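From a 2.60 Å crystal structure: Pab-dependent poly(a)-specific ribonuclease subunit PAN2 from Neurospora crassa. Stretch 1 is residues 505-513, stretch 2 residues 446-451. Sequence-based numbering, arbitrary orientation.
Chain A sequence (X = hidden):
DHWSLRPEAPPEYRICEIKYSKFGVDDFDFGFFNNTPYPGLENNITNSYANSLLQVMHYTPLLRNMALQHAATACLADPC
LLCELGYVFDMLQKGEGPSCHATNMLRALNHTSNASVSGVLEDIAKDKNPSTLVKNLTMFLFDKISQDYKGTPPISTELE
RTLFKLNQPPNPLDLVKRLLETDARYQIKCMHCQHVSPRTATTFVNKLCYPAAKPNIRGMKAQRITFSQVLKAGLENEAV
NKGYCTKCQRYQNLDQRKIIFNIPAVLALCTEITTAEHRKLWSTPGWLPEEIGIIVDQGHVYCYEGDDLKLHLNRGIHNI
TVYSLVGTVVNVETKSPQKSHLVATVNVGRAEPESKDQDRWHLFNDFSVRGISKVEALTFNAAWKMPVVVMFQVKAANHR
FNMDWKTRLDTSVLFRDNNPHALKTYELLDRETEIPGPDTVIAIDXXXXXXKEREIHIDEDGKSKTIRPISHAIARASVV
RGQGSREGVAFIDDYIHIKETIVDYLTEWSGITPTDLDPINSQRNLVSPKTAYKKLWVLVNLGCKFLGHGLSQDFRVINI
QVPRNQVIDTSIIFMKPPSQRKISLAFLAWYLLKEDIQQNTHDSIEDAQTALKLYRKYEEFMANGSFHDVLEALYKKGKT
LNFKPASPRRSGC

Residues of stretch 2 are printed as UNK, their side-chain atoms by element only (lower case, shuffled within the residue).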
ATOM      1  N   TYR A 505       9.982 -19.874  18.663  1.00 58.77           N
ATOM      2  CA  TYR A 505       8.615 -20.312  18.412  1.00 61.27           C
ATOM      3  C   TYR A 505       7.676 -19.907  19.543  1.00 64.78           C
ATOM      4  O   TYR A 505       6.456 -19.929  19.377  1.00 62.28           O
ATOM      5  CB  TYR A 505       8.568 -21.828  18.209  1.00 60.06           C
ATOM      6  CG  TYR A 505       8.988 -22.271  16.826  1.00 56.70           C
ATOM      7  CD1 TYR A 505      10.330 -22.425  16.501  1.00 57.82           C
ATOM      8  CD2 TYR A 505       8.042 -22.536  15.845  1.00 59.25           C
ATOM      9  CE1 TYR A 505      10.717 -22.830  15.237  1.00 55.32           C
ATOM     10  CE2 TYR A 505       8.419 -22.941  14.579  1.00 63.12           C
ATOM     11  CZ  TYR A 505       9.757 -23.087  14.281  1.00 63.45           C
ATOM     12  OH  TYR A 505      10.136 -23.491  13.020  1.00 66.35           O
ATOM     13  N   LEU A 506       8.257 -19.536  20.682  1.00 65.27           N
ATOM     14  CA  LEU A 506       7.495 -19.133  21.864  1.00 68.20           C
ATOM     15  C   LEU A 506       6.477 -20.203  22.249  1.00 71.19           C
ATOM     16  O   LEU A 506       5.286 -19.927  22.376  1.00 73.90           O
ATOM     17  CB  LEU A 506       6.793 -17.793  21.622  1.00 65.65           C
ATOM     18  CG  LEU A 506       7.682 -16.630  21.171  1.00 61.16           C
ATOM     19  CD1 LEU A 506       6.847 -15.391  20.882  1.00 60.51           C
ATOM     20  CD2 LEU A 506       8.748 -16.328  22.213  1.00 62.25           C
ATOM     21  N   THR A 507       6.962 -21.428  22.430  1.00 67.33           N
ATOM     22  CA  THR A 507       6.099 -22.577  22.680  1.00 71.85           C
ATOM     23  C   THR A 507       5.382 -22.484  24.024  1.00 79.46           C
ATOM     24  O   THR A 507       4.231 -22.898  24.151  1.00 84.16           O
ATOM     25  CB  THR A 507       6.899 -23.893  22.626  1.00 72.54           C
ATOM     26  OG1 THR A 507       7.693 -23.923  21.433  1.00 60.82           O
ATOM     27  CG2 THR A 507       5.963 -25.093  22.637  1.00 71.74           C
ATOM     28  N   GLU A 508       6.058 -21.937  25.029  1.00 84.46           N
ATOM     29  CA  GLU A 508       5.444 -21.774  26.341  1.00 87.85           C
ATOM     30  C   GLU A 508       4.346 -20.714  26.301  1.00 81.60           C
ATOM     31  O   GLU A 508       3.354 -20.807  27.022  1.00 93.71           O
ATOM     32  CB  GLU A 508       6.494 -21.401  27.389  1.00 91.32           C
ATOM     33  CG  GLU A 508       7.563 -22.457  27.611  1.00105.37           C
ATOM     34  CD  GLU A 508       8.468 -22.128  28.783  1.00125.45           C
ATOM     35  OE1 GLU A 508       8.144 -21.191  29.541  1.00123.45           O
ATOM     36  OE2 GLU A 508       9.505 -22.807  28.945  1.00132.01           O
ATOM     37  N   TRP A 509       4.532 -19.713  25.447  1.00 85.75           N
ATOM     38  CA  TRP A 509       3.602 -18.594  25.356  1.00 89.69           C
ATOM     39  C   TRP A 509       2.448 -18.859  24.391  1.00 90.87           C
ATOM     40  O   TRP A 509       1.353 -18.324  24.564  1.00 90.24           O
ATOM     41  CB  TRP A 509       4.341 -17.324  24.924  1.00 97.20           C
ATOM     42  CG  TRP A 509       5.329 -16.813  25.930  1.00 97.31           C
ATOM     43  CD1 TRP A 509       5.141 -15.794  26.818  1.00100.41           C
ATOM     44  CD2 TRP A 509       6.661 -17.294  26.147  1.00 92.58           C
ATOM     45  NE1 TRP A 509       6.272 -15.612  27.576  1.00101.91           N
ATOM     46  CE2 TRP A 509       7.221 -16.521  27.183  1.00 96.82           C
ATOM     47  CE3 TRP A 509       7.436 -18.304  25.567  1.00 96.00           C
ATOM     48  CZ2 TRP A 509       8.516 -16.725  27.653  1.00112.45           C
ATOM     49  CZ3 TRP A 509       8.722 -18.506  26.033  1.00 99.09           C
ATOM     50  CH2 TRP A 509       9.250 -17.720  27.066  1.00111.07           C
ATOM     51  N   SER A 510       2.694 -19.683  23.376  1.00 95.87           N
ATOM     52  CA  SER A 510       1.723 -19.860  22.299  1.00 89.43           C
ATOM     53  C   SER A 510       1.333 -21.315  22.043  1.00 76.28           C
ATOM     54  O   SER A 510       0.301 -21.583  21.429  1.00 75.67           O
ATOM     55  CB  SER A 510       2.264 -19.247  21.005  1.00 82.33           C
ATOM     56  OG  SER A 510       3.460 -19.888  20.599  1.00 77.83           O
ATOM     57  N   GLY A 511       2.157 -22.249  22.503  1.00 74.07           N
ATOM     58  CA  GLY A 511       1.885 -23.661  22.291  1.00 72.77           C
ATOM     59  C   GLY A 511       2.204 -24.107  20.878  1.00 80.63           C
ATOM     60  O   GLY A 511       1.827 -25.204  20.464  1.00 83.83           O
ATOM     61  N   ILE A 512       2.904 -23.255  20.137  1.00 82.70           N
ATOM     62  CA  ILE A 512       3.247 -23.545  18.750  1.00 73.26           C
ATOM     63  C   ILE A 512       4.544 -24.341  18.649  1.00 69.01           C
ATOM     64  O   ILE A 512       5.572 -23.946  19.200  1.00 67.73           O
ATOM     65  CB  ILE A 512       3.381 -22.252  17.923  1.00 82.16           C
ATOM     66  CG1 ILE A 512       2.090 -21.434  17.996  1.00 68.30           C
ATOM     67  CG2 ILE A 512       3.727 -22.575  16.477  1.00 65.01           C
ATOM     68  CD1 ILE A 512       0.882 -22.146  17.427  1.00 69.16           C
ATOM     69  N   THR A 513       4.485 -25.467  17.945  1.00 65.40           N
ATOM     70  CA  THR A 513       5.655 -26.308  17.727  1.00 69.62           C
ATOM     71  C   THR A 513       6.100 -26.213  16.268  1.00 61.29           C
ATOM     72  O   THR A 513       5.285 -25.917  15.393  1.00 62.45           O
ATOM     73  CB  THR A 513       5.367 -27.780  18.085  1.00 63.06           C
ATOM     74  OG1 THR A 513       4.510 -28.361  17.094  1.00 60.20           O
ATOM     75  CG2 THR A 513       4.703 -27.878  19.451  1.00 69.42           C
ATOM     76  N   UNK A 446      -4.949 -14.564  17.994  1.00 40.09           N
ATOM     77  CA  UNK A 446      -3.803 -15.062  17.238  1.00 44.68           C
ATOM     78  C   UNK A 446      -2.643 -15.479  18.140  1.00 47.05           C
ATOM     79  O   UNK A 446      -2.645 -15.206  19.340  1.00 52.60           O
ATOM     80  c   UNK A 446      -3.287 -14.003  16.239  1.00 43.10           C
ATOM     81  o   UNK A 446      -2.776 -12.873  16.956  1.00 48.67           O
ATOM     82  c   UNK A 446      -4.402 -13.550  15.305  1.00 28.12           C
ATOM     83  N   UNK A 447      -1.658 -16.148  17.548  1.00 51.21           N
ATOM     84  CA  UNK A 447      -0.444 -16.539  18.259  1.00 55.09           C
ATOM     85  C   UNK A 447       0.788 -16.014  17.527  1.00 49.74           C
ATOM     86  O   UNK A 447       0.826 -15.998  16.297  1.00 50.96           O
ATOM     87  c   UNK A 447      -0.368 -18.060  18.408  1.00 50.28           C
ATOM     88  c   UNK A 447      -1.571 -18.687  19.100  1.00 59.93           C
ATOM     89  o   UNK A 447      -2.802 -18.429  21.121  1.00 77.27           O
ATOM     90  c   UNK A 447      -1.697 -18.280  20.559  1.00 70.32           C
ATOM     91  o   UNK A 447      -0.696 -17.816  21.145  1.00 76.23           O
ATOM     92  N   UNK A 448       1.794 -15.586  18.285  1.00 49.93           N
ATOM     93  CA  UNK A 448       2.975 -14.958  17.698  1.00 56.42           C
ATOM     94  C   UNK A 448       4.208 -15.855  17.747  1.00 57.39           C
ATOM     95  O   UNK A 448       4.287 -16.786  18.549  1.00 56.32           O
ATOM     96  c   UNK A 448       1.272 -10.501  19.005  1.00 41.27           C
ATOM     97  c   UNK A 448       1.214 -12.707  17.351  1.00 54.06           C
ATOM     98  c   UNK A 448       2.227 -12.590  18.287  1.00 51.32           C
ATOM     99  c   UNK A 448       2.247 -11.475  19.109  1.00 41.51           C
ATOM    100  c   UNK A 448       0.233 -11.738  17.246  1.00 54.44           C
ATOM    101  c   UNK A 448       0.264 -10.634  18.074  1.00 44.88           C
ATOM    102  c   UNK A 448       3.299 -13.639  18.410  1.00 48.04           C
ATOM    103  N   UNK A 449       5.170 -15.559  16.877  1.00 58.81           N
ATOM    104  CA  UNK A 449       6.505 -16.142  16.957  1.00 55.99           C
ATOM    105  C   UNK A 449       7.536 -15.041  16.731  1.00 54.14           C
ATOM    106  O   UNK A 449       7.196 -13.951  16.271  1.00 57.53           O
ATOM    107  c   UNK A 449       7.535 -16.369  13.691  1.00 58.68           C
ATOM    108  c   UNK A 449       6.346 -16.818  14.520  1.00 60.78           C
ATOM    109  c   UNK A 449       5.909 -18.512  16.322  1.00 57.95           C
ATOM    110  c   UNK A 449       6.713 -17.281  15.931  1.00 60.94           C
ATOM    111  N   UNK A 450       8.794 -15.326  17.048  1.00 58.91           N
ATOM    112  CA  UNK A 450       9.853 -14.335  16.901  1.00 60.54           C
ATOM    113  C   UNK A 450      10.618 -14.511  15.594  1.00 68.14           C
ATOM    114  O   UNK A 450      10.935 -15.631  15.193  1.00 65.22           O
ATOM    115  c   UNK A 450      11.316 -13.473  22.481  1.00100.19           C
ATOM    116  n   UNK A 450      10.980 -13.397  23.761  1.00102.42           N
ATOM    117  c   UNK A 450      10.186 -14.157  19.436  1.00 70.07           C
ATOM    118  n   UNK A 450      12.435 -14.091  22.129  1.00 96.58           N
ATOM    119  c   UNK A 450      10.825 -12.962  20.121  1.00 75.23           C
ATOM    120  n   UNK A 450      10.535 -12.930  21.552  1.00 82.49           N
ATOM    121  c   UNK A 450      10.823 -14.410  18.081  1.00 60.66           C
ATOM    122  N   UNK A 451      10.914 -13.395  14.935  1.00 72.82           N
ATOM    123  CA  UNK A 451      11.685 -13.415  13.697  1.00 64.88           C
ATOM    124  C   UNK A 451      13.055 -12.772  13.892  1.00 73.99           C
ATOM    125  O   UNK A 451      13.334 -12.189  14.940  1.00 68.83           O
ATOM    126  c   UNK A 451       9.070 -12.616  10.897  1.00 55.40           C
ATOM    127  c   UNK A 451       9.692 -13.420  12.027  1.00 59.50           C
ATOM    128  c   UNK A 451      10.927 -12.705  12.576  1.00 65.10           C
ATOM    129  c   UNK A 451      10.056 -14.818  11.556  1.00 63.38           C
TER

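Position 446, the first residue of stretch 2, lies in a strand that begins earlier in the chain and has three side-chain atoms: a first carbon that carries one oxygen and one further carbon. This beta-branched hydroxyl pattern is that of threonine. Thr 446 makes no contact with the other stretch, and its hydroxyl is hydrogen-bonded elsewhere in the structure.

Position 447 has three carbons in a row, the third carrying two oxygens. The CA-to-CB bond points toward the helical stretch, and one of the two oxygens comes within 3.3 Å of Ser 510 CB. A carboxylate at the end of a three-carbon chain identifies glutamate. The atom near Ser 510 is OE1 of Glu 447, and the approach to a carbon is a packing contact. Nearer the backbone, Glu 447 CB lies 4.2 Å from Ile 512 CG1, so the aliphatic base of the acidic side chain also takes part.

At position 448 one carbon leads into a ring of six carbons with no heteroatom, which makes the residue phenylalanine. The ring of Phe 448 leads away from stretch 1, leaving the main chain to make the closest approaches: Phe 448 O is 3.7 Å from Leu 506 CD1 and 3.8 Å from Ser 510 OG.

Position 449 has four carbons, forked at the first, with one arm two carbons long. That is isoleucine. The short arm, CG2 of Ile 449, reaches 3.4 Å from Tyr 505 O, while the longer arm leads away. The backbone is close as well, with Ile 449 CA 4.0 Å from Leu 506 CD1.

Position 450 carries three carbons, a nitrogen, and a carbon bearing two more nitrogens, a guanidinium that can only be arginine. Arg 450 CG packs 3.8 Å from Leu 506 CD2, and the same methyl lies over one face of the guanidinium.

Position 451 shows four carbons forked at the second, hence leucine; Leu 451 is out of reach of stretch 1.

The contact rests on packing, with no hydrogen bond between the stretches, and buries 385 Å² in total. Leu 506, at the N-cap position, lays its methyls along the strand from Phe 448 to Arg 450. The short helix is held by its own bonds: Ser 510 N donates to Leu 506 O at 2.8 Å, and Ser 510 OG donates to the same Leu 506 O at 2.5 Å. The CA-to-CB bond of Ser 510 points toward the strand, and its OG bonds to its own turn while lying 3.8 Å from Phe 448 O. Gly 511, with positive phi, then leaves the helix, and Ile 512 returns toward Glu 447.

Stretch 2, residues 446-451: TEFIRL
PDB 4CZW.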